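Local coordinates for protein L-isoleucine-4-hydroxylase (Bacillus thuringiensis, PDB 6LNH) that hydroxylates L-isoleucine at C4, using iron, molecular oxygen and 2-oxoglutarate, and also oxidises several related amino acids, including the sulfur of L-methionine, at residues Asp55-Glu60 with Gln151-Ala156; Gln51-Tyr56 with Leu181-Asn186; Arg70-Tyr75 with Asn90-Ser95. All coordinates share one frame; numbering follows the deposited sequence.

How the contacts relate
All three contacts tie chain segments to the large sheet of the jelly-roll core. Contacts 1 and 2 share D55 and Y56, which follow helix 44-54, and their centres lie about 8 Å apart. Contact 3 is centred about 15 Å from contact 1 and 20 Å from contact 2, yet joins contact 1 directly: strands 145-156 and 68-77 are neighbours, with a probable S71 N to Q151 O hydrogen bond (2.9 Å), and L59 CD2 packs on S71 OG. The iron, held by H170, D172 and H223, lies about 10 Å from the side chain of V152 in contact 1 and about 9 Å from that of Y92 in contact 3; contact 2 is away from it.

Contact 1 of 3, residues Asp55-Glu60 with Gln151-Ala156; sequences DYYNLE and QVRYKA
Y56 and R153 bring the backbones closest, CA to CA 6.5 Å, where a short 3-10 turn at Y56-Y57 packs against strand 145-156 of the double-stranded beta-helix (jelly roll), the core fold of iron and 2-oxoglutarate dioxygenases. Q151 and R153, alternate residues of the strand, both project toward the turn. The extended Q151 suits its place because its aliphatic CB-CG stem can lie on a ring while its amide makes hydrogen bonds. Its CG sits over one face of the Y56 ring, 3.8 Å from the centroid, in a CH-pi contact. Beyond it, NE2 gives D55 OD2 a nearly straight hydrogen bond of 2.8 Å (173°), met on the anti side of the carboxylate. A water donates to both D55 OD2 and Q151 OE1, so OD2 takes two bonds in a buried setting, while D55 OD1 is bonded by N113. Y56 OH is hydrogen-bonded to I240 O on the next strand. R153 bends at chi3 (-97°), which swings NE back toward the turn, close to Y56 CB; NE also forms a salt bridge with D239. The guanidinium CZ lies 4.0 Å above the centroid of the Y57 ring, a cation-pi contact; the planes are 64° apart and NH2 leads, 3.2 Å from Y57 CE1. L59 spreads its two methyls over the strand side chains, CD1 4.0 Å from R153 CB and CD2 3.8 Å from Q151 OE1.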
loop_
_atom_site.group_PDB
_atom_site.type_symbol
_atom_site.label_atom_id
_atom_site.label_comp_id
_atom_site.label_asym_id
_atom_site.label_seq_id
_atom_site.Cartn_x
_atom_site.Cartn_y
_atom_site.Cartn_z
ATOM N N ASP C 55 6.172 11.183 21.328
ATOM C CA ASP C 55 6.849 12.449 21.572
ATOM C C ASP C 55 6.893 13.338 20.336
ATOM O O ASP C 55 7.040 14.557 20.474
ATOM C CB ASP C 55 8.268 12.208 22.080
ATOM C CG ASP C 55 8.907 13.472 22.623
ATOM O OD1 ASP C 55 8.268 14.147 23.455
ATOM O OD2 ASP C 55 10.043 13.794 22.215
ATOM N N TYR C 56 6.768 12.765 19.138
ATOM C CA TYR C 56 6.807 13.580 17.930
ATOM C C TYR C 56 5.581 14.470 17.786
ATOM O O TYR C 56 5.597 15.389 16.961
ATOM C CB TYR C 56 6.961 12.695 16.690
ATOM C CG TYR C 56 8.374 12.200 16.481
ATOM C CD1 TYR C 56 8.926 11.234 17.315
ATOM C CD2 TYR C 56 9.169 12.723 15.470
ATOM C CE1 TYR C 56 10.222 10.786 17.132
ATOM C CE2 TYR C 56 10.466 12.283 15.279
ATOM C CZ TYR C 56 10.988 11.315 16.112
ATOM O OH TYR C 56 12.279 10.880 15.928
ATOM N N TYR C 57 4.528 14.222 18.563
ATOM C CA TYR C 57 3.368 15.100 18.600
ATOM C C TYR C 57 3.579 16.331 19.476
ATOM O O TYR C 57 2.660 17.149 19.590
ATOM C CB TYR C 57 2.131 14.331 19.081
ATOM C CG TYR C 57 1.675 13.240 18.136
ATOM C CD1 TYR C 57 2.330 12.016 18.081
ATOM C CD2 TYR C 57 0.598 13.444 17.283
ATOM C CE1 TYR C 57 1.917 11.021 17.215
ATOM C CE2 TYR C 57 0.178 12.454 16.409
ATOM C CZ TYR C 57 0.842 11.245 16.380
ATOM O OH TYR C 57 0.433 10.256 15.515
ATOM N N ASN C 58 4.747 16.474 20.111
ATOM C CA ASN C 58 5.056 17.635 20.937
ATOM C C ASN C 58 5.992 18.633 20.260
ATOM O O ASN C 58 6.210 19.720 20.806
ATOM C CB ASN C 58 5.666 17.183 22.271
ATOM C CG ASN C 58 4.671 16.432 23.139
ATOM O OD1 ASN C 58 3.559 16.903 23.379
ATOM N ND2 ASN C 58 5.064 15.253 23.604
ATOM N N LEU C 59 6.554 18.287 19.103
ATOM C CA LEU C 59 7.442 19.186 18.373
ATOM C C LEU C 59 6.694 20.420 17.876
ATOM O O LEU C 59 5.546 20.337 17.437
ATOM C CB LEU C 59 8.087 18.452 17.198
ATOM C CG LEU C 59 8.817 17.155 17.549
ATOM C CD1 LEU C 59 9.353 16.485 16.297
ATOM C CD2 LEU C 59 9.939 17.409 18.546
ATOM N N GLU C 60 7.354 21.572 17.950
ATOM C CA GLU C 60 6.768 22.842 17.543
ATOM C C GLU C 60 7.026 23.128 16.067
ATOM O O GLU C 60 8.019 22.680 15.490
ATOM C CB GLU C 60 7.326 24.000 18.376
ATOM C CG GLU C 60 6.997 23.942 19.854
ATOM C CD GLU C 60 5.825 24.844 20.198
ATOM O OE1 GLU C 60 5.827 26.018 19.765
ATOM O OE2 GLU C 60 4.899 24.380 20.894
ATOM N N GLN C 151 15.530 15.182 15.920
ATOM C CA GLN C 151 14.173 14.656 15.960
ATOM C C GLN C 151 13.352 15.480 14.975
ATOM O O GLN C 151 13.082 16.657 15.225
ATOM C CB GLN C 151 13.628 14.764 17.382
ATOM C CG GLN C 151 12.450 13.886 17.735
ATOM C CD GLN C 151 12.019 14.107 19.173
ATOM O OE1 GLN C 151 12.526 15.003 19.849
ATOM N NE2 GLN C 151 11.076 13.302 19.643
ATOM N N VAL C 152 12.946 14.867 13.864
ATOM C CA VAL C 152 12.281 15.581 12.779
ATOM C C VAL C 152 10.961 14.902 12.460
ATOM O O VAL C 152 10.903 13.678 12.301
ATOM C CB VAL C 152 13.152 15.650 11.512
ATOM C CG1 VAL C 152 12.502 16.561 10.472
ATOM C CG2 VAL C 152 14.555 16.140 11.847
ATOM N N ARG C 153 9.904 15.696 12.374
ATOM C CA ARG C 153 8.611 15.250 11.873
ATOM C C ARG C 153 8.323 16.026 10.594
ATOM O O ARG C 153 8.128 17.245 10.630
ATOM C CB ARG C 153 7.515 15.478 12.911
ATOM C CG ARG C 153 6.107 15.271 12.415
ATOM C CD ARG C 153 5.202 15.168 13.623
ATOM N NE ARG C 153 4.931 13.779 13.997
ATOM C CZ ARG C 153 3.743 13.330 14.386
ATOM N NH1 ARG C 153 2.722 14.168 14.495
ATOM N NH2 ARG C 153 3.583 12.053 14.703
ATOM N N TYR C 154 8.289 15.327 9.466
ATOM C CA TYR C 154 7.870 15.954 8.221
ATOM C C TYR C 154 6.352 15.931 8.145
ATOM O O TYR C 154 5.720 14.915 8.452
ATOM C CB TYR C 154 8.480 15.237 7.017
ATOM C CG TYR C 154 9.987 15.329 6.984
ATOM C CD1 TYR C 154 10.766 14.384 7.636
ATOM C CD2 TYR C 154 10.631 16.369 6.324
ATOM C CE1 TYR C 154 12.143 14.461 7.621
ATOM C CE2 TYR C 154 12.011 16.455 6.302
ATOM C CZ TYR C 154 12.759 15.501 6.954
ATOM O OH TYR C 154 14.131 15.588 6.931
ATOM N N LYS C 155 5.765 17.047 7.732
ATOM C CA LYS C 155 4.316 17.167 7.672
ATOM C C LYS C 155 3.918 17.519 6.250
ATOM O O LYS C 155 4.397 18.510 5.690
ATOM C CB LYS C 155 3.814 18.220 8.662
ATOM C CG LYS C 155 4.365 18.029 10.072
ATOM C CD LYS C 155 3.905 19.123 11.020
ATOM C CE LYS C 155 4.900 20.271 11.057
ATOM N NZ LYS C 155 4.505 21.308 12.051
ATOM N N ALA C 156 3.036 16.711 5.677
ATOM C CA ALA C 156 2.585 16.900 4.314
ATOM C C ALA C 156 1.070 16.966 4.290
ATOM O O ALA C 156 0.384 16.291 5.063
ATOM C CB ALA C 156 3.069 15.771 3.397
HETATM O O HOH W 1 11.371 16.496 22.010
#

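Contact 2 of 3, residues Gln51-Tyr56 with Leu181-Asn186; sequences QAQLDY and LMNLSN
Q53 holds CG anti to its carbonyl carbon (chi1 -76°) and then runs out extended, carrying its amide to the backbone of M182, whereas in M182 chi3 of -68° places CE beside A52, after a bend at chi2. Helix 44-54 thereby meets the end of strand 176-184. The strand carries a classic beta bulge here, M182 and N183 both facing D239 on the neighbouring strand. Q53 NE2 donates to M182 O over 2.9 Å, nearly along the C=O axis and close to the plane of the Q53 amide. The Q53 amide also stacks against that of N183, their planes 15° apart although the two side chains cross at about a right angle. A water ties the same pair together, donating to Q53 O at 2.6 Å and accepting from N183 ND2 at 3.1 Å. The sulfur-containing chain of M182 is flexible enough to reach two partners: its CE rests 3.7 Å from A52 CB, and its CG lies 3.2 Å from Y56 OH, whose own hydrogen bond is to I240 O. The small A52 lets the helix approach the methyl without a bulky group between. On another side of the helix, L54 packs on L54 of the second subunit. In a largely buried interface, the long amide of Q53 and the water thus supply partners for backbone and side-chain polar atoms, while the unbranched thioether chain contributes contact without asking for a hydrogen bond.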
loop_
_atom_site.group_PDB
_atom_site.type_symbol
_atom_site.label_atom_id
_atom_site.label_comp_id
_atom_site.label_asym_id
_atom_site.label_seq_id
_atom_site.Cartn_x
_atom_site.Cartn_y
_atom_site.Cartn_z
ATOM N N GLN C 51 6.272 5.167 23.308
ATOM C CA GLN C 51 6.513 6.425 24.008
ATOM C C GLN C 51 7.355 7.370 23.163
ATOM O O GLN C 51 7.084 8.576 23.112
ATOM C CB GLN C 51 7.223 6.180 25.339
ATOM C CG GLN C 51 6.614 5.141 26.249
ATOM C CD GLN C 51 7.437 4.961 27.514
ATOM O OE1 GLN C 51 8.432 5.661 27.725
ATOM N NE2 GLN C 51 7.028 4.024 28.360
ATOM N N ALA C 52 8.394 6.841 22.512
ATOM C CA ALA C 52 9.214 7.663 21.627
ATOM C C ALA C 52 8.396 8.193 20.458
ATOM O O ALA C 52 8.548 9.353 20.060
ATOM C CB ALA C 52 10.414 6.860 21.131
ATOM N N GLN C 53 7.518 7.358 19.898
ATOM C CA GLN C 53 6.720 7.789 18.755
ATOM C C GLN C 53 5.757 8.895 19.150
ATOM O O GLN C 53 5.522 9.831 18.378
ATOM C CB GLN C 53 5.945 6.606 18.175
ATOM C CG GLN C 53 6.767 5.636 17.348
ATOM C CD GLN C 53 5.965 4.413 16.953
ATOM O OE1 GLN C 53 4.963 4.090 17.589
ATOM N NE2 GLN C 53 6.396 3.732 15.898
ATOM N N LEU C 54 5.200 8.811 20.359
ATOM C CA LEU C 54 4.222 9.796 20.797
ATOM C C LEU C 54 4.860 11.148 21.076
ATOM O O LEU C 54 4.156 12.164 21.072
ATOM C CB LEU C 54 3.495 9.293 22.045
ATOM C CG LEU C 54 2.410 8.240 21.812
ATOM C CD1 LEU C 54 1.846 7.724 23.133
ATOM C CD2 LEU C 54 1.307 8.800 20.936
ATOM N N ASP C 55 6.172 11.183 21.328
ATOM C CA ASP C 55 6.849 12.449 21.572
ATOM C C ASP C 55 6.893 13.338 20.336
ATOM O O ASP C 55 7.040 14.557 20.474
ATOM C CB ASP C 55 8.268 12.208 22.080
ATOM C CG ASP C 55 8.907 13.472 22.623
ATOM O OD1 ASP C 55 8.268 14.147 23.455
ATOM O OD2 ASP C 55 10.043 13.794 22.215
ATOM N N TYR C 56 6.768 12.765 19.138
ATOM C CA TYR C 56 6.807 13.580 17.930
ATOM C C TYR C 56 5.581 14.470 17.786
ATOM O O TYR C 56 5.597 15.389 16.961
ATOM C CB TYR C 56 6.961 12.695 16.690
ATOM C CG TYR C 56 8.374 12.200 16.481
ATOM C CD1 TYR C 56 8.926 11.234 17.315
ATOM C CD2 TYR C 56 9.169 12.723 15.470
ATOM C CE1 TYR C 56 10.222 10.786 17.132
ATOM C CE2 TYR C 56 10.466 12.283 15.279
ATOM C CZ TYR C 56 10.988 11.315 16.112
ATOM O OH TYR C 56 12.279 10.880 15.928
ATOM N N LEU C 181 13.979 5.584 10.923
ATOM C CA LEU C 181 12.547 5.827 10.817
ATOM C C LEU C 181 11.869 5.544 12.153
ATOM O O LEU C 181 12.048 4.471 12.737
ATOM C CB LEU C 181 11.941 4.958 9.717
ATOM C CG LEU C 181 10.440 5.107 9.470
ATOM C CD1 LEU C 181 10.092 6.530 9.061
ATOM C CD2 LEU C 181 9.980 4.115 8.416
ATOM N N MET C 182 11.083 6.506 12.634
ATOM C CA MET C 182 10.324 6.331 13.865
ATOM C C MET C 182 8.847 6.050 13.627
ATOM O O MET C 182 8.250 5.249 14.354
ATOM C CB MET C 182 10.473 7.570 14.750
ATOM C CG MET C 182 11.903 7.836 15.184
ATOM S SD MET C 182 12.600 6.490 16.164
ATOM C CE MET C 182 11.612 6.623 17.648
ATOM N N ASN C 183 8.243 6.681 12.622
ATOM C CA ASN C 183 6.819 6.517 12.361
ATOM C C ASN C 183 6.487 7.132 11.013
ATOM O O ASN C 183 7.142 8.081 10.567
ATOM C CB ASN C 183 5.952 7.151 13.456
ATOM C CG ASN C 183 4.566 6.528 13.531
ATOM O OD1 ASN C 183 4.220 5.667 12.722
ATOM N ND2 ASN C 183 3.771 6.960 14.503
ATOM N N LEU C 184 5.459 6.577 10.377
ATOM C CA LEU C 184 5.001 7.041 9.074
ATOM C C LEU C 184 3.501 6.812 9.008
ATOM O O LEU C 184 3.046 5.670 9.115
ATOM C CB LEU C 184 5.732 6.287 7.960
ATOM C CG LEU C 184 5.436 6.525 6.480
ATOM C CD1 LEU C 184 5.893 7.904 6.053
ATOM C CD2 LEU C 184 6.122 5.450 5.648
ATOM N N SER C 185 2.735 7.889 8.849
ATOM C CA SER C 185 1.293 7.755 8.705
ATOM C C SER C 185 0.963 6.937 7.460
ATOM O O SER C 185 1.698 6.946 6.469
ATOM C CB SER C 185 0.629 9.133 8.641
ATOM O OG SER C 185 0.980 9.813 7.452
ATOM N N ASN C 186 -0.162 6.220 7.521
ATOM C CA ASN C 186 -0.563 5.380 6.398
ATOM C C ASN C 186 -1.011 6.187 5.191
ATOM O O ASN C 186 -1.052 5.645 4.081
ATOM C CB ASN C 186 -1.695 4.437 6.813
ATOM C CG ASN C 186 -3.020 5.156 6.980
ATOM O OD1 ASN C 186 -3.070 6.277 7.487
ATOM N ND2 ASN C 186 -4.101 4.519 6.543
HETATM O O HOH W 2 5.539 9.002 15.965
#

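Contact 3 of 3, residues Arg70-Tyr75 with Asn90-Ser95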
loop_
_atom_site.group_PDB
_atom_site.type_symbol
_atom_site.label_atom_id
_atom_site.label_comp_id
_atom_site.label_asym_id
_atom_site.label_seq_id
_atom_site.Cartn_x
_atom_site.Cartn_y
_atom_site.Cartn_z
ATOM N N ARG C 70 11.079 20.255 14.040
ATOM C CA ARG C 70 12.271 19.491 14.494
ATOM C C ARG C 70 12.800 19.994 15.842
ATOM O O ARG C 70 12.446 21.111 16.251
ATOM C CB ARG C 70 13.383 19.603 13.448
ATOM C CG ARG C 70 13.959 21.005 13.311
ATOM C CD ARG C 70 15.036 21.103 12.250
ATOM N NE ARG C 70 16.177 20.246 12.536
ATOM C CZ ARG C 70 16.843 19.557 11.619
ATOM N NH1 ARG C 70 16.480 19.623 10.351
ATOM N NH2 ARG C 70 17.866 18.802 11.971
ATOM N N SER C 71 13.628 19.162 16.480
ATOM C CA SER C 71 14.299 19.422 17.743
ATOM C C SER C 71 15.711 18.874 17.629
ATOM O O SER C 71 15.958 17.923 16.883
ATOM C CB SER C 71 13.576 18.771 18.931
ATOM O OG SER C 71 12.393 19.473 19.263
ATOM N N TYR C 72 16.641 19.487 18.354
ATOM C CA TYR C 72 18.040 19.114 18.232
ATOM C C TYR C 72 18.704 19.118 19.600
ATOM O O TYR C 72 18.479 20.023 20.409
ATOM C CB TYR C 72 18.757 20.073 17.269
ATOM C CG TYR C 72 20.266 19.965 17.208
ATOM C CD1 TYR C 72 20.886 18.785 16.825
ATOM C CD2 TYR C 72 21.069 21.065 17.486
ATOM C CE1 TYR C 72 22.266 18.695 16.745
ATOM C CE2 TYR C 72 22.447 20.986 17.410
ATOM C CZ TYR C 72 23.040 19.798 17.040
ATOM O OH TYR C 72 24.412 19.715 16.963
ATOM N N SER C 73 19.522 18.097 19.842
ATOM C CA SER C 73 20.387 18.035 21.010
ATOM C C SER C 73 21.621 17.240 20.616
ATOM O O SER C 73 21.593 16.449 19.670
ATOM C CB SER C 73 19.683 17.392 22.212
ATOM O OG SER C 73 18.642 18.223 22.700
ATOM N N ARG C 74 22.708 17.453 21.351
ATOM C CA ARG C 74 23.973 16.825 21.007
ATOM C C ARG C 74 24.740 16.451 22.265
ATOM O O ARG C 74 24.585 17.072 23.320
ATOM C CB ARG C 74 24.832 17.740 20.122
ATOM C CG ARG C 74 25.047 19.131 20.685
ATOM C CD ARG C 74 26.108 19.872 19.890
ATOM N NE ARG C 74 26.401 21.187 20.448
ATOM C CZ ARG C 74 26.050 22.334 19.875
ATOM N NH1 ARG C 74 25.400 22.331 18.720
ATOM N NH2 ARG C 74 26.360 23.486 20.454
ATOM N N TYR C 75 25.576 15.427 22.134
ATOM C CA TYR C 75 26.510 15.019 23.169
ATOM C C TYR C 75 27.924 15.372 22.729
ATOM O O TYR C 75 28.222 15.438 21.533
ATOM C CB TYR C 75 26.417 13.516 23.446
ATOM C CG TYR C 75 25.093 13.075 24.030
ATOM C CD1 TYR C 75 24.848 13.168 25.394
ATOM C CD2 TYR C 75 24.091 12.559 23.219
ATOM C CE1 TYR C 75 23.642 12.765 25.934
ATOM C CE2 TYR C 75 22.880 12.152 23.749
ATOM C CZ TYR C 75 22.662 12.256 25.107
ATOM O OH TYR C 75 21.459 11.852 25.639
ATOM N N ASN C 90 22.628 24.363 21.927
ATOM C CA ASN C 90 22.057 23.571 20.808
ATOM C C ASN C 90 22.043 24.424 19.534
ATOM O O ASN C 90 21.038 24.389 18.808
ATOM C CB ASN C 90 20.685 22.993 21.159
ATOM C CG ASN C 90 19.581 24.019 21.052
ATOM O OD1 ASN C 90 19.845 25.217 21.065
ATOM N ND2 ASN C 90 18.349 23.560 20.926
ATOM N N ASP C 91 23.124 25.164 19.284
ATOM C CA ASP C 91 23.209 25.999 18.059
ATOM C C ASP C 91 23.644 25.104 16.896
ATOM O O ASP C 91 24.674 24.422 17.032
ATOM C CB ASP C 91 24.149 27.190 18.250
ATOM C CG ASP C 91 25.331 26.888 19.152
ATOM O OD1 ASP C 91 25.996 25.861 18.921
ATOM O OD2 ASP C 91 25.576 27.685 20.076
ATOM N N TYR C 92 22.878 25.106 15.806
ATOM C CA TYR C 92 23.206 24.268 14.625
ATOM C C TYR C 92 23.461 25.176 13.419
ATOM O O TYR C 92 22.495 25.734 12.884
ATOM C CB TYR C 92 22.068 23.281 14.352
ATOM C CG TYR C 92 22.354 22.272 13.271
ATOM C CD1 TYR C 92 23.442 21.424 13.358
ATOM C CD2 TYR C 92 21.537 22.168 12.160
ATOM C CE1 TYR C 92 23.712 20.494 12.369
ATOM C CE2 TYR C 92 21.793 21.244 11.161
ATOM C CZ TYR C 92 22.886 20.404 11.265
ATOM O OH TYR C 92 23.146 19.493 10.284
ATOM N N PHE C 93 24.726 25.320 13.017
ATOM C CA PHE C 93 25.054 26.180 11.852
ATOM C C PHE C 93 25.031 25.366 10.557
ATOM O O PHE C 93 25.739 24.351 10.459
ATOM C CB PHE C 93 26.395 26.894 12.033
ATOM C CG PHE C 93 26.701 27.884 10.939
ATOM C CD1 PHE C 93 27.185 27.461 9.713
ATOM C CD2 PHE C 93 26.481 29.239 11.124
ATOM C CE1 PHE C 93 27.454 28.370 8.704
ATOM C CE2 PHE C 93 26.751 30.147 10.114
ATOM C CZ PHE C 93 27.237 29.712 8.905
ATOM N N GLN C 94 24.229 25.831 9.596
ATOM C CA GLN C 94 24.090 25.197 8.260
ATOM C C GLN C 94 24.336 26.275 7.202
ATOM O O GLN C 94 23.523 27.210 7.117
ATOM C CB GLN C 94 22.679 24.635 8.094
ATOM C CG GLN C 94 22.609 23.116 8.119
ATOM C CD GLN C 94 21.185 22.626 8.030
ATOM O OE1 GLN C 94 20.272 23.204 8.615
ATOM N NE2 GLN C 94 20.985 21.550 7.288
ATOM N N SER C 95 25.417 26.146 6.426
ATOM C CA SER C 95 25.735 27.146 5.372
ATOM C C SER C 95 24.574 27.237 4.372
ATOM O O SER C 95 24.026 26.173 4.007
ATOM C CB SER C 95 27.039 26.826 4.691
ATOM O OG SER C 95 26.911 25.681 3.866
#
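N90 meets Y72 through its backbone: the carbonyl oxygen N90 O lies in the plane of the phenol ring, 3.6 Å from Y72 CD2, where the ring edge carries slightly positive hydrogens. The N90 backbone passes over one face of the R74 guanidinium.

D91 follows and is gripped twice by R74, end-on, one terminal nitrogen to each of two oxygens. R74 NH1 donates to D91 O over 2.8 Å (161°), and the nitrogen stands above the carbonyl plane. R74 NH2 makes a salt bridge of 2.9 Å with D91 OD1, approaching from above the carboxylate plane. An arginine suits this place because its flat head can serve a backbone and a side-chain acceptor at once. R74 sets its CG in the crowded position between the backbone N and the carbonyl carbon (chi1 53°), and the chain then extends to NE, which forms a second salt bridge, with D87. NH1 also has a weak bond of 3.3 Å to Y72 OH, linking arginine and tyrosine on the same strand. S89 holds D91 OD2.

Y92 turns its edge toward the face of Y72, an edge-to-face pair with centroids 5.2 Å apart and planes at 51°. Its CB lies 3.8 Å from Y72 CE2, and CD1 approaches CZ over the ring. The polar end of Y92 belongs elsewhere, hydrogen-bonded to E174. Its side chain is about 7 Å from that of D172 and about 9 Å from the bound iron, beside the metal site.

H150 of strand 145-156 adds a third ring, stacked on Y72 and edge-to-face with Y92. The 90-95 segment, in the irregular chain between strand 84-86 and helix 114-117, is thus held by side chains of strand 68-77, itself hydrogen-bonded to strand 145-156 within the large sheet.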